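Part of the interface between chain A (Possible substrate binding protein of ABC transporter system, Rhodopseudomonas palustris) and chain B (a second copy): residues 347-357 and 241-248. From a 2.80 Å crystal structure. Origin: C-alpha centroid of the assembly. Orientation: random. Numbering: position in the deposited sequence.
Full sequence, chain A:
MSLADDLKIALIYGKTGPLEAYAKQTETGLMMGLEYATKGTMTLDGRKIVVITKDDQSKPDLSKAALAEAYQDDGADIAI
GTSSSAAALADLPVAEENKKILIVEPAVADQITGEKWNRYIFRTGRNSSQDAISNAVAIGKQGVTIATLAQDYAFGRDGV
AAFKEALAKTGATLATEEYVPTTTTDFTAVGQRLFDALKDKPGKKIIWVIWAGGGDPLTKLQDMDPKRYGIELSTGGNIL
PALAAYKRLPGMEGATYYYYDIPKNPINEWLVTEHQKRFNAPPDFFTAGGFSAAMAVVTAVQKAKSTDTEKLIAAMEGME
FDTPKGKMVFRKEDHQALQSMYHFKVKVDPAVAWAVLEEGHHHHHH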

# COMPACT_ATOMS: atom_id res chain seq x y z
N LYS A 347 24.41 -4.20 4.69
CA LYS A 347 24.51 -3.84 6.10
C LYS A 347 24.39 -2.32 6.21
O LYS A 347 25.17 -1.59 5.62
CB LYS A 347 25.85 -4.32 6.62
CG LYS A 347 26.00 -4.43 8.10
CD LYS A 347 27.22 -5.30 8.38
CE LYS A 347 27.84 -5.04 9.74
NZ LYS A 347 28.85 -6.10 10.05
N VAL A 348 23.39 -1.85 6.95
CA VAL A 348 23.08 -0.41 6.96
C VAL A 348 23.66 0.36 8.14
O VAL A 348 23.76 1.58 8.08
CB VAL A 348 21.58 -0.15 6.90
CG1 VAL A 348 20.99 -0.74 5.64
CG2 VAL A 348 20.90 -0.71 8.14
N ASP A 349 24.03 -0.35 9.20
CA ASP A 349 24.55 0.29 10.40
C ASP A 349 25.56 1.37 10.04
O ASP A 349 25.37 2.55 10.36
CB ASP A 349 25.21 -0.74 11.33
CG ASP A 349 24.21 -1.65 12.00
OD1 ASP A 349 23.41 -2.27 11.26
OD2 ASP A 349 24.22 -1.76 13.25
N PRO A 350 26.65 0.97 9.36
CA PRO A 350 27.73 1.92 9.10
C PRO A 350 27.17 3.23 8.56
O PRO A 350 27.50 4.31 9.07
CB PRO A 350 28.55 1.21 8.03
CG PRO A 350 28.27 -0.24 8.23
CD PRO A 350 26.87 -0.32 8.68
N ALA A 351 26.33 3.13 7.54
CA ALA A 351 25.84 4.33 6.87
C ALA A 351 25.01 5.16 7.81
O ALA A 351 25.06 6.38 7.79
CB ALA A 351 25.03 3.96 5.65
N VAL A 352 24.23 4.48 8.65
CA VAL A 352 23.35 5.14 9.59
C VAL A 352 24.18 5.74 10.70
O VAL A 352 23.98 6.89 11.09
CB VAL A 352 22.34 4.13 10.18
CG1 VAL A 352 21.55 4.75 11.30
CG2 VAL A 352 21.40 3.58 9.10
N ALA A 353 25.13 4.97 11.21
CA ALA A 353 26.01 5.50 12.24
C ALA A 353 26.63 6.78 11.72
O ALA A 353 26.91 7.70 12.48
CB ALA A 353 27.09 4.50 12.56
N TRP A 354 26.83 6.82 10.41
CA TRP A 354 27.45 7.96 9.74
C TRP A 354 26.51 9.15 9.71
O TRP A 354 26.83 10.21 10.25
CB TRP A 354 27.88 7.53 8.33
CG TRP A 354 28.31 8.61 7.37
CD1 TRP A 354 27.80 8.84 6.12
CD2 TRP A 354 29.36 9.56 7.56
NE1 TRP A 354 28.46 9.89 5.53
CE2 TRP A 354 29.42 10.35 6.39
CE3 TRP A 354 30.25 9.83 8.60
CZ2 TRP A 354 30.34 11.39 6.24
CZ3 TRP A 354 31.15 10.86 8.45
CH2 TRP A 354 31.19 11.63 7.28
N ALA A 355 25.35 8.97 9.09
CA ALA A 355 24.38 10.05 8.93
C ALA A 355 24.10 10.81 10.23
O ALA A 355 23.84 12.02 10.20
CB ALA A 355 23.09 9.54 8.32
N VAL A 356 24.16 10.13 11.37
CA VAL A 356 23.91 10.84 12.62
C VAL A 356 25.13 11.69 13.02
O VAL A 356 25.03 12.91 13.11
CB VAL A 356 23.45 9.91 13.76
CG1 VAL A 356 22.19 9.17 13.35
CG2 VAL A 356 24.54 8.95 14.09
N LEU A 357 26.28 11.05 13.24
CA LEU A 357 27.51 11.80 13.49
C LEU A 357 27.88 12.68 12.29
O LEU A 357 27.23 13.69 12.01
CB LEU A 357 28.66 10.84 13.83
CG LEU A 357 30.10 11.16 13.37
CD1 LEU A 357 31.11 10.26 14.07
CD2 LEU A 357 30.28 11.03 11.85
N PRO B 241 16.51 1.34 15.43
CA PRO B 241 17.42 2.03 14.51
C PRO B 241 18.80 1.37 14.49
O PRO B 241 19.24 0.81 15.49
CB PRO B 241 17.50 3.45 15.09
CG PRO B 241 16.23 3.62 15.85
CD PRO B 241 15.93 2.27 16.43
N ALA B 242 19.45 1.43 13.34
CA ALA B 242 20.76 0.80 13.15
C ALA B 242 21.88 1.55 13.87
O ALA B 242 22.92 1.86 13.28
CB ALA B 242 21.07 0.67 11.65
N LEU B 243 21.68 1.82 15.16
CA LEU B 243 22.68 2.52 15.98
C LEU B 243 23.29 1.61 17.04
O LEU B 243 22.64 0.70 17.55
CB LEU B 243 22.05 3.72 16.66
CG LEU B 243 21.59 4.84 15.73
CD1 LEU B 243 20.94 5.92 16.55
CD2 LEU B 243 22.78 5.39 14.96
N ALA B 244 24.56 1.85 17.36
CA ALA B 244 25.26 0.98 18.29
C ALA B 244 24.66 1.03 19.69
O ALA B 244 24.75 0.07 20.45
CB ALA B 244 26.72 1.33 18.35
N ALA B 245 24.03 2.15 20.01
CA ALA B 245 23.37 2.33 21.30
C ALA B 245 22.26 1.31 21.51
O ALA B 245 22.17 0.73 22.59
CB ALA B 245 22.83 3.74 21.43
N TYR B 246 21.42 1.10 20.49
CA TYR B 246 20.31 0.14 20.57
C TYR B 246 20.77 -1.30 20.39
O TYR B 246 20.18 -2.23 20.93
CB TYR B 246 19.22 0.43 19.53
CG TYR B 246 18.55 1.76 19.73
CD1 TYR B 246 17.61 1.94 20.73
CD2 TYR B 246 18.86 2.83 18.92
CE1 TYR B 246 17.00 3.16 20.91
CE2 TYR B 246 18.26 4.05 19.09
CZ TYR B 246 17.34 4.22 20.08
OH TYR B 246 16.76 5.46 20.24
N LYS B 247 21.83 -1.49 19.62
CA LYS B 247 22.28 -2.84 19.36
C LYS B 247 23.00 -3.42 20.59
O LYS B 247 23.97 -4.17 20.47
CB LYS B 247 23.12 -2.91 18.07
CG LYS B 247 24.51 -2.25 18.11
CD LYS B 247 25.04 -2.06 16.66
CE LYS B 247 26.54 -2.38 16.50
NZ LYS B 247 26.83 -2.82 15.09
N ARG B 248 22.48 -3.08 21.78
CA ARG B 248 23.05 -3.56 23.04
C ARG B 248 22.02 -4.14 24.02
O ARG B 248 22.39 -4.57 25.11
CB ARG B 248 23.87 -2.46 23.72
CG ARG B 248 25.32 -2.37 23.22
CD ARG B 248 26.18 -1.43 24.07
NE ARG B 248 25.99 -1.58 25.51
CZ ARG B 248 26.31 -2.67 26.21
NH1 ARG B 248 26.83 -3.74 25.60
NH2 ARG B 248 26.09 -2.70 27.52

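Chain A contributes a short helix, up to Val A356, and chain B contributes a loop that lies against one side of it. The helix is held by its own backbone bonds, such as Ala A353 N to Asp A349 O at 2.6 Å and Val A356 N to Val A352 O at 3.3 Å. No backbone hydrogen bond joins the two stretches. Contact is made mostly by side chains, with one carbonyl of the loop and some CA atoms of the helix. Together the two stretches bury 315 Å².

Pro B241 scarcely touches the helix stretch. Its role is local: its O accepts a bond from Leu B243 N at 2.7 Å, which makes a tight turn around Ala B242.

Ala B242 sits in that turn and is the most covered residue of the contact. Its CA lies 4.7 Å from the CA of Asp A349, a close backbone approach. The CA-to-CB bond points toward the helix. The methyl meets two valines: Ala B242 CB is 3.8 Å from Val A348 CG2 and 3.9 Å from Val A352 CG2. These are apolar contacts between buried residues. Ala B242 O also faces the helix, 3.7 Å from Asp A349 CA and 3.8 Å from Val A352 CG1. This is packing, not hydrogen bonding.

Leu B243 begins with its CA-to-CB bond pointing away, but the end of the side chain comes back to the helix. Its CD2 reaches Val A352 CG1 at 3.9 Å and Val A356 CG2 at 4.1 Å. The two valines are four residues apart, about one helical turn, so they line the same side and one methyl can touch both. The same CD2 passes 4.2 Å from Ala A353 CA.

Ala B244, Ala B245 and Tyr B246 make no contact with the helix. Ala B244 to Tyr B246 have helical backbone angles, and the chain curls back so that Lys B247 N bonds to Leu B243 O at 3.1 Å.

That curl brings Lys B247 back to chain A, with its CA-to-CB bond pointing toward the helix. The long side chain carries Lys B247 NZ to 3.4 Å from Asp A349 OD2. The opposite charges form a salt bridge, and the hydrogen bond within it is weak. It is the only hydrogen bond between the stretches. Asp A349 OD1 is bonded elsewhere in the structure. Arg B248 is poorly ordered and stays out of reach.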